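Local coordinates for protein amidase, hydantoinase/carbamoylase family (Paraburkholderia phymatum, PDB 6C0D) that probably hydrolyses N-carbamoyl-L-amino acids as a homodimeric, zinc-dependent amidase of the peptidase M20 family, at residues I19-D24 with G108-R113; G201-S206 with Q357-P362; V213-G218 with P335-A340; Q223-G228 with E325-E330; R273-P278 with K287-L292. All coordinates share one frame; numbering follows the deposited sequence. Where two conformers were deposited one is given.

Contact 1 of 5, residues I19-D24 with G108-R113; sequences IRLLDD and GLEIAR
Helix segments 19-24 and 108-113, which meet through L21 and E110 and the charged side chains beside them, run roughly antiparallel, their N-to-C directions 151° apart and their axes 10.1 Å apart at closest approach. R20 takes the carboxylate of E110 side-on: NE donates to OE1 of E110, on its syn side, and NH2 to OE2 of E110 at 2.8 Å in an almost straight bond (173°). R113 comes from the other direction and meets D24 tip to tip, with R113 NH1 and NH2 both 2.8 Å from D24 OD2. The same R113 turns its NE and NH2 back to OE1 of E110, one helical turn earlier, and that oxygen thereby accepts three N-H groups. The two arginines slide past each other, R20 CD lying over one face of the R113 guanidinium and L109 CG over the opposite face; R20 NE and R113 NE, both donors, come within 3.3 Å. L21 CD1 packs on E110 CB at 3.9 Å. R57 makes a second salt bridge to D24, at OD1, and E117 one to R20. The close approach of two guanidinium groups is probably made tolerable by the carboxylates of E110 and D24, which would favour charged arginines in this largely buried salt-bridge network.

Contact 2 of 5, residues G201-S206 with Q357-P362; sequences GRLEAS and QWMHMP
M359 touches L203, S206 and R202 of helix 202-206 in turn. Its CG lies between the backbone N and the carbonyl carbon (chi1 61°), and from CB the chain runs to CG, which lies 4.1 Å from L203 CD1. Next comes SD, held against the hydroxyl of S206, with M359 SD and S206 OG 3.7 Å apart. The chain then bends at chi3 (-78°), and CE ends 4.0 Å from S206 OG and, in the conformer described, equally near CG and CD of R202. M361, two residues on and on the same side of the strand, repeats the shape: its SD meets L203 CD1 at 3.9 Å, and its CE rests by R202 CB and CG. L203 CD1 touches both methionines; the L203 side chain crosses M361 at about a right angle and slides past M359 in the opposite direction. No hydrogen bond joins the segments; S206 OG instead donates to R202 O of its own helix. The charged end of R202 pairs with D266, and R202 also packs on P237 of the second subunit. Strand 358-363 runs parallel to strand 210-227, with W358 and H360 turned to the other side toward helix 340-353, while F382 of strand 378-384 borders both L203 and M361.

Contact 3 of 5, residues V213-G218 with P335-A340; sequences VTTIVG and PVTMDA
M338 lays its side chain against V213 and I216 of strand 213-216, its CG lying 3.9 Å from V213 CG1 and its CE 3.6 Å from I216 CD1. The chain bends at chi2 (-69°) and again at chi3, and the thioether thus curls from the valine at one end to the tip of the isoleucine at the other; M380 of strand 378-384 touches all three residues. The backbones pair antiparallel. I216 and V336 form a hydrogen-bonded pair, with I216 N to V336 O at 2.8 Å and V336 N to I216 O at 2.9 Å. T215 and T337 form the neighbouring non-hydrogen-bonded pair, where T215 OG1 faces T337 CG2 and T215 CG2 lies over V336 O. A third bond, M338 N to T214 O at 2.9 Å, carries the ladder past the end of the short strand 336-337. At the other end P335 lies against G218, its CG 3.7 Å from G218 N, while P335 CA points its hydrogen at I216 O. Just beyond M338, D339 caps helix 340-353 through L342 N. V213 lies about 7 Å, side chain to side chain, from the zinc ligand H196, so the strand passes close to the metal site. A short antiparallel ladder thus joins strand 336-337 to the first half of strand 210-227, its paired N-H and C=O groups satisfied across the strands and backed by an apolar patch in which the uncharged thioether side chain spans alongside V213 and I216.

Contact 4 of 5, residues Q223-G228 with E325-E330; sequences QLRFIG and ELIACE
Q223 and I327 exchange both their backbone bonds: Q223 N gives to I327 O at 2.9 Å, and I327 N gives to Q223 O at 2.8 Å in a bond of 159°. Two residues further along the first strand and two back along the second, R225 and E325 do the same. R225 N reaches E325 O in the straightest bond of the ladder (174°), whereas the return bond from E325 N to R225 O is more bent, at 138°. Backbone bonds of I227 to R323 and of C329 to E221 continue the pairing. Between the two hydrogen-bonded pairs stands the non-hydrogen-bonded pair L224 and L326, whose CA atoms are 4.7 Å apart. There L224 CA directs its hydrogen at E325 O, a carbonyl that also accepts from R225 N. The other edge of strand 223-227 is satisfied by strand 283-296, which bonds to the backbones of L224 and F226. This places strand 210-227 inside an antiparallel sheet with helices 244-262 and 299-317 on one face, the alpha/beta build of the M20 family's lid, or dimerisation, domain. L224 and L326 point to that helical face, their CD1 atoms 4.0 Å apart, and L326 packs on V313. On the opposite face R225 stays extended from CG to NE, and in the conformer described I327 CD1 sits over the centre of its guanidinium. R225 NH1 and E325 OE1 form at most a long, tentative salt bridge of 3.7 Å, their flat groups steeply inclined to each other. E325 OE2 has a further charged partner in R323 and brushes I227 CD1. C329 SG lies 4.0 Å from Q223 N and packs on F281 of the second subunit.

Contact 5 of 5, residues R273-P278 with K287-L292; sequences RIDLDP and KAVLHL
R273 and D275, which stand on the same face as H291 and V289 of the opposing strand, form a salt bridge in which R273 NE gives its hydrogen to the syn side of D275 OD2 at 2.8 Å. One water donates to D275 OD2 and to V289 O, tying this carboxylate to the other strand. R273, with CG anti to the backbone N (chi1 -168°) and the chain extended to NE, runs beside H291, pointing the same way, and lays CD over one face of the imidazole, 4.0 Å from the ring centroid, in a CH-pi contact. D275 CB meets V289 CG1 in the conformer described. Along the backbone, bonds join D275 N to V289 O and V289 N to D275 O, both 2.9 Å, and D277 N to K287 O. D277, in the conformer described, has its charged partner in R230. The other face is apolar: L276 CD2 touches A288 CB at 3.7 Å and I274 CG1 approaches L290 CB, with helix 244-262 covering I274, A288 and L290. In the second subunit G279 O accepts from R273 NH1 and F281 meets the H291 ring. Strands 268-277 and 283-296 make a beta hairpin, consistent with the dimerisation domain of M20 enzymes, here placed at the subunit interface.

In the fold
From the N terminus, contact 1 closes first, bringing helix 18-30 against helix 102-117 before any other loop opens. Contact 2 then spans the longest loop, from helix 202-206 to strand 358-363, and contacts 3, 4 and 5 nest inside it like successive shells, the hairpin 273-278 with 287-292 innermost. Contacts 3 and 4 both use strand 210-227, which runs from the metal-binding part of the fold out into the lid domain; contact 3 lies at its beginning, contact 4 near its far end. Contacts 2 and 3 touch through adjoining strands, as do contacts 4 and 5, whose centres are about 9 Å apart. Contact 1 lies about 49 Å, centre to centre, from contact 4.

Contact 1 of 5, residues I19-D24 with G108-R113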
# COMPACT_ATOMS: atom_id res chain seq x y z
N ILE A 19 -10.17 3.00 47.97
CA ILE A 19 -9.10 2.02 48.08
C ILE A 19 -9.58 0.67 47.57
O ILE A 19 -8.90 -0.01 46.79
CB ILE A 19 -8.61 1.93 49.54
CG1 ILE A 19 -8.02 3.27 49.99
CG2 ILE A 19 -7.56 0.82 49.70
CD1 ILE A 19 -7.62 3.29 51.46
N ARG A 20 -10.78 0.27 47.99
CA ARG A 20 -11.39 -0.98 47.52
C ARG A 20 -11.54 -0.96 46.00
O ARG A 20 -11.29 -1.98 45.33
CB ARG A 20 -12.74 -1.17 48.21
CG ARG A 20 -13.47 -2.47 47.90
CD ARG A 20 -14.70 -2.61 48.81
NE ARG A 20 -15.68 -1.54 48.59
CZ ARG A 20 -16.74 -1.31 49.36
NH1 ARG A 20 -16.97 -2.09 50.42
NH2 ARG A 20 -17.57 -0.32 49.08
N LEU A 21 -11.98 0.17 45.45
CA LEU A 21 -12.13 0.30 43.99
C LEU A 21 -10.81 0.06 43.27
O LEU A 21 -10.73 -0.77 42.35
CB LEU A 21 -12.65 1.70 43.66
CG LEU A 21 -12.65 2.06 42.18
CD1 LEU A 21 -13.79 1.30 41.48
CD2 LEU A 21 -12.79 3.57 42.02
N LEU A 22 -9.76 0.79 43.66
CA LEU A 22 -8.46 0.65 43.00
C LEU A 22 -7.87 -0.74 43.21
O LEU A 22 -7.24 -1.30 42.31
CB LEU A 22 -7.50 1.73 43.50
CG LEU A 22 -7.94 3.10 42.96
CD1 LEU A 22 -7.28 4.25 43.74
CD2 LEU A 22 -7.62 3.18 41.49
N ASP A 23 -8.05 -1.32 44.41
CA ASP A 23 -7.53 -2.67 44.67
C ASP A 23 -8.13 -3.68 43.69
O ASP A 23 -7.42 -4.53 43.14
CB ASP A 23 -7.82 -3.11 46.11
CG ASP A 23 -6.96 -2.38 47.16
OD1 ASP A 23 -6.05 -1.60 46.79
OD2 ASP A 23 -7.20 -2.61 48.37
N ASP A 24 -9.45 -3.61 43.48
CA ASP A 24 -10.10 -4.53 42.54
C ASP A 24 -9.64 -4.28 41.10
O ASP A 24 -9.43 -5.23 40.35
CB ASP A 24 -11.62 -4.41 42.62
CG ASP A 24 -12.22 -5.20 43.79
OD1 ASP A 24 -11.53 -6.07 44.36
OD2 ASP A 24 -13.39 -4.94 44.12
N GLY A 108 -19.11 -0.93 38.32
CA GLY A 108 -20.40 -1.53 38.64
C GLY A 108 -20.37 -2.26 39.96
O GLY A 108 -21.26 -2.11 40.80
N LEU A 109 -19.32 -3.05 40.18
CA LEU A 109 -19.17 -3.77 41.44
C LEU A 109 -19.11 -2.80 42.62
O LEU A 109 -19.79 -3.00 43.64
CB LEU A 109 -17.91 -4.64 41.38
CG LEU A 109 -17.54 -5.53 42.56
CD1 LEU A 109 -18.64 -6.56 42.79
CD2 LEU A 109 -16.18 -6.23 42.27
N GLU A 110 -18.28 -1.76 42.52
CA GLU A 110 -18.14 -0.85 43.65
C GLU A 110 -19.43 -0.09 43.89
O GLU A 110 -19.80 0.18 45.04
CB GLU A 110 -17.00 0.14 43.41
CG GLU A 110 -16.87 1.19 44.52
CD GLU A 110 -16.60 0.58 45.90
OE1 GLU A 110 -16.08 -0.56 45.98
OE2 GLU A 110 -16.91 1.25 46.91
N ILE A 111 -20.12 0.29 42.82
CA ILE A 111 -21.38 1.01 42.97
C ILE A 111 -22.41 0.13 43.64
O ILE A 111 -23.14 0.58 44.53
CB ILE A 111 -21.86 1.55 41.61
CG1 ILE A 111 -20.88 2.63 41.13
CG2 ILE A 111 -23.29 2.12 41.73
CD1 ILE A 111 -21.05 2.97 39.65
N ALA A 112 -22.48 -1.15 43.26
CA ALA A 112 -23.38 -2.07 43.95
C ALA A 112 -23.05 -2.16 45.43
O ALA A 112 -23.94 -2.10 46.30
CB ALA A 112 -23.32 -3.45 43.31
N ARG A 113 -21.74 -2.25 45.76
CA ARG A 113 -21.33 -2.31 47.15
C ARG A 113 -21.72 -1.02 47.87
O ARG A 113 -22.34 -1.06 48.95
CB ARG A 113 -19.82 -2.56 47.24
CG ARG A 113 -19.43 -4.02 46.89
CD ARG A 113 -17.93 -4.29 47.15
NE ARG A 113 -17.07 -3.45 46.32
CZ ARG A 113 -16.06 -3.89 45.56
NH1 ARG A 113 -15.76 -5.19 45.52
NH2 ARG A 113 -15.34 -3.02 44.86

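Contact 2 of 5, residues G201-S206 with Q357-P362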
# COMPACT_ATOMS: atom_id res chain seq x y z
N GLY A 201 -9.20 11.27 22.63
CA GLY A 201 -8.64 12.59 22.76
C GLY A 201 -9.58 13.75 23.03
O GLY A 201 -9.12 14.77 23.55
N ARG A 202 -10.87 13.64 22.71
CA ARG A 202 -11.76 14.79 22.86
C ARG A 202 -11.86 15.22 24.31
O ARG A 202 -11.66 16.40 24.65
CB ARG A 202 -13.15 14.49 22.30
CG ARG A 202 -14.21 15.53 22.65
CD ARG A 202 -14.02 16.84 21.90
NE ARG A 202 -14.60 16.80 20.56
CZ ARG A 202 -14.22 17.57 19.54
NH1 ARG A 202 -14.82 17.46 18.36
NH2 ARG A 202 -13.23 18.44 19.70
N LEU A 203 -12.13 14.28 25.20
CA LEU A 203 -12.12 14.58 26.62
C LEU A 203 -10.76 15.10 27.05
O LEU A 203 -10.66 16.16 27.69
CB LEU A 203 -12.54 13.32 27.38
CG LEU A 203 -13.19 13.44 28.74
CD1 LEU A 203 -14.30 14.49 28.79
CD2 LEU A 203 -13.67 12.10 29.19
N GLU A 204 -9.67 14.43 26.63
CA GLU A 204 -8.33 14.92 26.95
C GLU A 204 -8.05 16.28 26.31
O GLU A 204 -7.52 17.18 26.97
CB GLU A 204 -7.26 13.92 26.51
CG GLU A 204 -5.85 14.51 26.57
CD GLU A 204 -4.78 13.63 25.95
OE1 GLU A 204 -4.12 12.87 26.69
OE2 GLU A 204 -4.60 13.69 24.71
N ALA A 205 -8.37 16.44 25.02
CA ALA A 205 -8.08 17.70 24.36
C ALA A 205 -8.81 18.87 25.02
O ALA A 205 -8.32 20.00 24.98
CB ALA A 205 -8.44 17.64 22.88
N SER A 206 -9.99 18.62 25.61
CA SER A 206 -10.71 19.66 26.32
C SER A 206 -10.23 19.85 27.75
O SER A 206 -10.65 20.80 28.41
CB SER A 206 -12.21 19.36 26.32
OG SER A 206 -12.73 19.35 25.00
N GLN A 357 -15.84 20.73 34.99
CA GLN A 357 -14.89 19.77 34.44
C GLN A 357 -15.60 18.61 33.75
O GLN A 357 -15.07 17.50 33.67
CB GLN A 357 -13.95 19.25 35.54
CG GLN A 357 -13.12 20.37 36.17
CD GLN A 357 -12.13 21.03 35.23
OE1 GLN A 357 -11.95 20.61 34.08
NE2 GLN A 357 -11.46 22.07 35.73
N TRP A 358 -16.81 18.84 33.24
CA TRP A 358 -17.53 17.80 32.51
C TRP A 358 -18.13 18.36 31.22
O TRP A 358 -18.31 19.57 31.07
CB TRP A 358 -18.64 17.17 33.39
CG TRP A 358 -19.79 18.10 33.62
CD1 TRP A 358 -19.88 19.06 34.59
CD2 TRP A 358 -21.00 18.17 32.86
NE1 TRP A 358 -21.10 19.74 34.47
CE2 TRP A 358 -21.79 19.20 33.41
CE3 TRP A 358 -21.49 17.46 31.75
CZ2 TRP A 358 -23.06 19.54 32.90
CZ3 TRP A 358 -22.75 17.79 31.23
CH2 TRP A 358 -23.51 18.83 31.80
N MET A 359 -18.42 17.46 30.27
CA MET A 359 -19.06 17.90 29.03
C MET A 359 -19.90 16.78 28.44
O MET A 359 -19.66 15.59 28.68
CB MET A 359 -18.04 18.34 27.97
CG MET A 359 -17.07 17.21 27.56
SD MET A 359 -15.65 17.72 26.53
CE MET A 359 -16.45 17.89 24.96
N HIS A 360 -20.90 17.16 27.65
CA HIS A 360 -21.56 16.22 26.75
C HIS A 360 -20.67 15.96 25.54
O HIS A 360 -19.95 16.85 25.06
CB HIS A 360 -22.90 16.77 26.24
CG HIS A 360 -23.98 16.79 27.28
ND1 HIS A 360 -24.29 17.92 28.00
CD2 HIS A 360 -24.87 15.84 27.66
CE1 HIS A 360 -25.30 17.66 28.82
NE2 HIS A 360 -25.67 16.40 28.63
N MET A 361 -20.75 14.74 25.01
CA MET A 361 -19.94 14.38 23.84
C MET A 361 -20.44 13.08 23.25
O MET A 361 -20.98 12.24 23.98
CB MET A 361 -18.46 14.22 24.24
CG MET A 361 -18.31 13.18 25.37
SD MET A 361 -16.58 13.05 25.95
CE MET A 361 -15.81 12.26 24.54
N PRO A 362 -20.27 12.86 21.95
CA PRO A 362 -20.58 11.55 21.39
C PRO A 362 -19.49 10.55 21.74
O PRO A 362 -18.36 10.93 22.10
CB PRO A 362 -20.61 11.81 19.88
CG PRO A 362 -19.54 12.91 19.72
CD PRO A 362 -19.74 13.79 20.94

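Contact 3 of 5, residues V213-G218 with P335-A340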
# COMPACT_ATOMS: atom_id res chain seq x y z
N VAL A 213 -22.17 10.82 27.62
CA VAL A 213 -22.27 10.42 26.21
C VAL A 213 -23.67 10.70 25.66
O VAL A 213 -24.68 10.27 26.23
CB VAL A 213 -21.87 8.94 26.05
CG1 VAL A 213 -22.12 8.45 24.61
CG2 VAL A 213 -20.36 8.76 26.41
N THR A 214 -23.73 11.44 24.55
CA THR A 214 -25.01 11.75 23.91
C THR A 214 -25.48 10.61 23.03
O THR A 214 -26.65 10.18 23.09
CB THR A 214 -24.85 13.01 23.06
OG1 THR A 214 -23.71 12.84 22.20
CG2 THR A 214 -24.61 14.22 23.96
N THR A 215 -24.59 10.13 22.16
CA THR A 215 -24.92 9.23 21.07
C THR A 215 -23.68 8.41 20.77
O THR A 215 -22.56 8.95 20.80
CB THR A 215 -25.31 10.02 19.81
OG1 THR A 215 -26.38 10.91 20.11
CG2 THR A 215 -25.73 9.08 18.68
N ILE A 216 -23.86 7.13 20.48
CA ILE A 216 -22.80 6.30 19.92
C ILE A 216 -22.88 6.41 18.40
O ILE A 216 -23.93 6.17 17.80
CB ILE A 216 -22.95 4.85 20.39
CG1 ILE A 216 -22.81 4.81 21.93
CG2 ILE A 216 -21.92 3.94 19.72
CD1 ILE A 216 -23.10 3.42 22.52
N VAL A 217 -21.77 6.81 17.76
CA VAL A 217 -21.84 7.21 16.35
C VAL A 217 -22.17 6.01 15.48
O VAL A 217 -21.86 4.86 15.81
CB VAL A 217 -20.52 7.86 15.88
CG1 VAL A 217 -20.26 9.19 16.62
CG2 VAL A 217 -19.37 6.88 16.08
N GLY A 218 -22.86 6.27 14.36
CA GLY A 218 -22.97 5.27 13.32
C GLY A 218 -21.69 5.21 12.49
O GLY A 218 -20.85 6.11 12.56
N PRO A 335 -26.35 5.43 14.11
CA PRO A 335 -26.18 6.06 15.43
C PRO A 335 -27.19 5.51 16.42
O PRO A 335 -28.31 5.13 16.06
CB PRO A 335 -26.43 7.55 15.15
CG PRO A 335 -26.22 7.71 13.61
CD PRO A 335 -26.70 6.40 13.06
N VAL A 336 -26.79 5.47 17.69
CA VAL A 336 -27.64 4.96 18.76
C VAL A 336 -27.61 5.99 19.88
O VAL A 336 -26.55 6.22 20.48
CB VAL A 336 -27.19 3.58 19.27
CG1 VAL A 336 -28.02 3.17 20.50
CG2 VAL A 336 -27.36 2.51 18.17
N THR A 337 -28.75 6.63 20.15
CA THR A 337 -28.76 7.67 21.17
C THR A 337 -28.81 7.06 22.56
O THR A 337 -29.43 6.02 22.78
CB THR A 337 -29.96 8.60 20.99
OG1 THR A 337 -31.15 7.85 21.22
CG2 THR A 337 -30.01 9.15 19.58
N MET A 338 -28.15 7.72 23.51
CA MET A 338 -28.29 7.33 24.90
C MET A 338 -29.54 7.97 25.47
O MET A 338 -29.97 9.05 25.04
CB MET A 338 -27.05 7.75 25.71
CG MET A 338 -25.73 7.13 25.18
SD MET A 338 -25.60 5.36 25.41
CE MET A 338 -26.25 4.70 23.83
N ASP A 339 -30.15 7.29 26.45
CA ASP A 339 -31.44 7.74 26.99
C ASP A 339 -31.32 9.16 27.53
O ASP A 339 -30.41 9.46 28.30
CB ASP A 339 -31.89 6.79 28.10
CG ASP A 339 -33.27 7.13 28.60
OD1 ASP A 339 -34.25 6.64 27.98
OD2 ASP A 339 -33.37 7.89 29.58
N ALA A 340 -32.25 10.04 27.13
CA ALA A 340 -32.11 11.46 27.50
C ALA A 340 -32.25 11.68 29.01
O ALA A 340 -31.52 12.49 29.60
CB ALA A 340 -33.14 12.30 26.75

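Contact 4 of 5, residues Q223-G228 with E325-E330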
# COMPACT_ATOMS: atom_id res chain seq x y z
N GLN A 223 -14.78 0.09 0.26
CA GLN A 223 -13.60 0.04 -0.59
C GLN A 223 -13.92 0.82 -1.86
O GLN A 223 -15.03 0.74 -2.39
CB GLN A 223 -13.22 -1.38 -0.99
CG GLN A 223 -12.62 -2.24 0.09
CD GLN A 223 -12.10 -3.54 -0.47
OE1 GLN A 223 -11.98 -3.69 -1.69
NE2 GLN A 223 -11.78 -4.49 0.40
N LEU A 224 -12.95 1.57 -2.33
CA LEU A 224 -13.09 2.28 -3.59
C LEU A 224 -11.96 1.83 -4.50
O LEU A 224 -10.78 2.04 -4.17
CB LEU A 224 -13.06 3.78 -3.35
CG LEU A 224 -13.30 4.65 -4.58
CD1 LEU A 224 -14.68 4.39 -5.19
CD2 LEU A 224 -13.19 6.05 -4.11
N ARG A 225 -12.32 1.19 -5.61
CA ARG A 225 -11.36 0.65 -6.57
C ARG A 225 -11.27 1.57 -7.78
O ARG A 225 -12.28 2.13 -8.22
CB ARG A 225 -11.79 -0.74 -7.05
CG ARG A 225 -11.75 -1.83 -6.00
CD ARG A 225 -12.17 -3.17 -6.62
NE ARG A 225 -12.19 -4.25 -5.64
CZ ARG A 225 -12.90 -5.37 -5.77
NH1 ARG A 225 -13.67 -5.55 -6.83
NH2 ARG A 225 -12.86 -6.30 -4.82
N PHE A 226 -10.07 1.67 -8.34
CA PHE A 226 -9.80 2.46 -9.53
C PHE A 226 -9.17 1.54 -10.56
O PHE A 226 -8.21 0.83 -10.25
CB PHE A 226 -8.88 3.64 -9.21
CG PHE A 226 -9.53 4.61 -8.27
CD1 PHE A 226 -9.50 4.38 -6.90
CD2 PHE A 226 -10.25 5.68 -8.76
CE1 PHE A 226 -10.14 5.25 -6.01
CE2 PHE A 226 -10.90 6.56 -7.89
CZ PHE A 226 -10.84 6.34 -6.51
N ILE A 227 -9.74 1.52 -11.76
CA ILE A 227 -9.30 0.60 -12.81
C ILE A 227 -8.80 1.45 -13.96
O ILE A 227 -9.59 2.10 -14.66
CB ILE A 227 -10.42 -0.35 -13.27
CG1 ILE A 227 -10.92 -1.21 -12.10
CG2 ILE A 227 -9.89 -1.24 -14.37
CD1 ILE A 227 -12.02 -0.56 -11.27
N GLY A 228 -7.49 1.44 -14.15
CA GLY A 228 -6.87 2.14 -15.25
C GLY A 228 -6.10 1.18 -16.13
O GLY A 228 -6.63 0.13 -16.50
N GLU A 325 -15.03 2.42 -8.72
CA GLU A 325 -15.98 1.37 -8.36
C GLU A 325 -16.12 1.32 -6.85
O GLU A 325 -15.13 1.07 -6.15
CB GLU A 325 -15.53 0.02 -8.91
CG GLU A 325 -16.45 -1.12 -8.57
CD GLU A 325 -15.88 -2.45 -9.04
OE1 GLU A 325 -16.23 -3.49 -8.44
OE2 GLU A 325 -15.06 -2.43 -9.99
N LEU A 326 -17.33 1.55 -6.34
CA LEU A 326 -17.56 1.65 -4.91
C LEU A 326 -18.14 0.34 -4.39
O LEU A 326 -19.11 -0.17 -4.96
CB LEU A 326 -18.52 2.80 -4.61
CG LEU A 326 -18.83 3.14 -3.15
CD1 LEU A 326 -17.62 3.74 -2.49
CD2 LEU A 326 -20.02 4.08 -3.09
N ILE A 327 -17.56 -0.18 -3.31
CA ILE A 327 -17.99 -1.45 -2.73
C ILE A 327 -18.32 -1.23 -1.26
O ILE A 327 -17.44 -0.87 -0.48
CB ILE A 327 -16.92 -2.55 -2.88
CG1 ILE A 327 -16.54 -2.69 -4.35
CG2 ILE A 327 -17.44 -3.86 -2.34
CD1 ILE A 327 -15.20 -3.29 -4.55
N ALA A 328 -19.57 -1.46 -0.89
CA ALA A 328 -19.95 -1.34 0.51
C ALA A 328 -19.41 -2.53 1.30
O ALA A 328 -19.42 -3.66 0.82
CB ALA A 328 -21.47 -1.26 0.67
N CYS A 329 -18.90 -2.26 2.49
CA CYS A 329 -18.45 -3.33 3.38
C CYS A 329 -19.57 -3.72 4.33
O CYS A 329 -20.37 -2.89 4.75
CB CYS A 329 -17.23 -2.90 4.19
SG CYS A 329 -15.87 -2.47 3.14
N GLU A 330 -19.61 -5.01 4.67
CA GLU A 330 -20.60 -5.47 5.64
C GLU A 330 -20.35 -4.80 6.99
O GLU A 330 -19.23 -4.39 7.31
CB GLU A 330 -20.55 -6.99 5.77

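Contact 5 of 5, residues R273-P278 with K287-L292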
# COMPACT_ATOMS: atom_id res chain seq x y z
N ARG A 273 -6.18 2.85 4.38
CA ARG A 273 -5.31 2.01 3.56
C ARG A 273 -5.38 2.46 2.11
O ARG A 273 -6.45 2.85 1.62
CB ARG A 273 -5.73 0.54 3.67
CG ARG A 273 -4.72 -0.43 3.08
CD ARG A 273 -5.20 -1.89 3.16
NE ARG A 273 -4.17 -2.80 2.69
CZ ARG A 273 -3.28 -3.40 3.49
NH1 ARG A 273 -3.33 -3.19 4.80
NH2 ARG A 273 -2.36 -4.20 2.97
N ILE A 274 -4.23 2.38 1.43
CA ILE A 274 -4.12 2.62 -0.01
C ILE A 274 -3.17 1.57 -0.59
O ILE A 274 -2.09 1.34 -0.04
CB ILE A 274 -3.57 4.04 -0.31
CG1 ILE A 274 -4.57 5.12 0.12
CG2 ILE A 274 -3.19 4.21 -1.81
CD1 ILE A 274 -3.95 6.55 0.07
N ASP A 275 -3.57 0.92 -1.69
CA ASP A 275 -2.75 -0.09 -2.35
C ASP A 275 -2.73 0.20 -3.84
O ASP A 275 -3.79 0.33 -4.46
CB ASP A 275 -3.30 -1.52 -2.11
CG ASP A 275 -3.29 -1.92 -0.63
OD1 ASP A 275 -2.21 -1.95 -0.02
OD2 ASP A 275 -4.38 -2.23 -0.08
N LEU A 276 -1.53 0.31 -4.41
CA LEU A 276 -1.35 0.46 -5.84
C LEU A 276 -0.82 -0.85 -6.42
O LEU A 276 0.03 -1.51 -5.81
CB LEU A 276 -0.37 1.60 -6.21
CG LEU A 276 -0.55 2.96 -5.53
CD1 LEU A 276 0.34 4.04 -6.18
CD2 LEU A 276 -2.00 3.42 -5.47
N ASP A 277 -1.33 -1.20 -7.60
CA ASP A 277 -0.95 -2.44 -8.27
C ASP A 277 -0.26 -2.09 -9.58
O ASP A 277 -0.86 -1.40 -10.43
CB ASP A 277 -2.17 -3.32 -8.50
CG ASP A 277 -1.83 -4.60 -9.21
OD1 ASP A 277 -2.04 -4.68 -10.43
OD2 ASP A 277 -1.32 -5.51 -8.53
N PRO A 278 0.97 -2.56 -9.84
CA PRO A 278 1.62 -3.57 -9.00
C PRO A 278 2.45 -3.04 -7.84
O PRO A 278 2.87 -3.85 -7.01
CB PRO A 278 2.54 -4.28 -10.00
CG PRO A 278 2.94 -3.20 -10.97
CD PRO A 278 1.70 -2.32 -11.11
N LYS A 287 -4.20 -0.55 -11.44
CA LYS A 287 -5.29 -0.67 -10.47
C LYS A 287 -4.85 -0.06 -9.15
O LYS A 287 -3.66 -0.02 -8.83
CB LYS A 287 -5.70 -2.13 -10.23
CG LYS A 287 -6.27 -2.84 -11.46
CD LYS A 287 -6.66 -4.28 -11.13
CE LYS A 287 -7.22 -5.00 -12.36
NZ LYS A 287 -7.48 -6.45 -12.12
N ALA A 288 -5.83 0.40 -8.37
CA ALA A 288 -5.57 1.02 -7.08
C ALA A 288 -6.84 0.90 -6.24
O ALA A 288 -7.95 0.94 -6.78
CB ALA A 288 -5.17 2.49 -7.23
N VAL A 289 -6.67 0.76 -4.93
CA VAL A 289 -7.82 0.64 -4.03
C VAL A 289 -7.53 1.40 -2.74
O VAL A 289 -6.39 1.40 -2.25
CB VAL A 289 -8.15 -0.85 -3.75
CG1 VAL A 289 -6.97 -1.55 -3.11
CG2 VAL A 289 -9.40 -0.97 -2.84
N LEU A 290 -8.55 2.08 -2.23
CA LEU A 290 -8.44 2.69 -0.91
C LEU A 290 -9.54 2.11 -0.03
O LEU A 290 -10.58 1.67 -0.52
CB LEU A 290 -8.53 4.23 -0.95
CG LEU A 290 -9.83 4.94 -1.37
CD1 LEU A 290 -10.92 4.95 -0.25
CD2 LEU A 290 -9.52 6.37 -1.76
N HIS A 291 -9.29 2.13 1.27
CA HIS A 291 -10.30 1.81 2.27
C HIS A 291 -10.72 3.11 2.96
O HIS A 291 -9.86 3.89 3.40
CB HIS A 291 -9.75 0.81 3.28
CG HIS A 291 -9.38 -0.51 2.67
ND1 HIS A 291 -9.21 -1.66 3.42
CD2 HIS A 291 -9.14 -0.86 1.39
CE1 HIS A 291 -8.91 -2.66 2.61
NE2 HIS A 291 -8.85 -2.20 1.38
N LEU A 292 -12.03 3.34 3.04
CA LEU A 292 -12.60 4.57 3.58
C LEU A 292 -13.55 4.21 4.71
O LEU A 292 -14.38 3.30 4.56
CB LEU A 292 -13.37 5.36 2.51
CG LEU A 292 -14.12 6.61 2.97
CD1 LEU A 292 -13.10 7.71 3.31
CD2 LEU A 292 -15.09 7.08 1.90
O HOH W 1 -6.36 -0.31 0.09
O HOH W 2 -6.26 -3.87 -0.05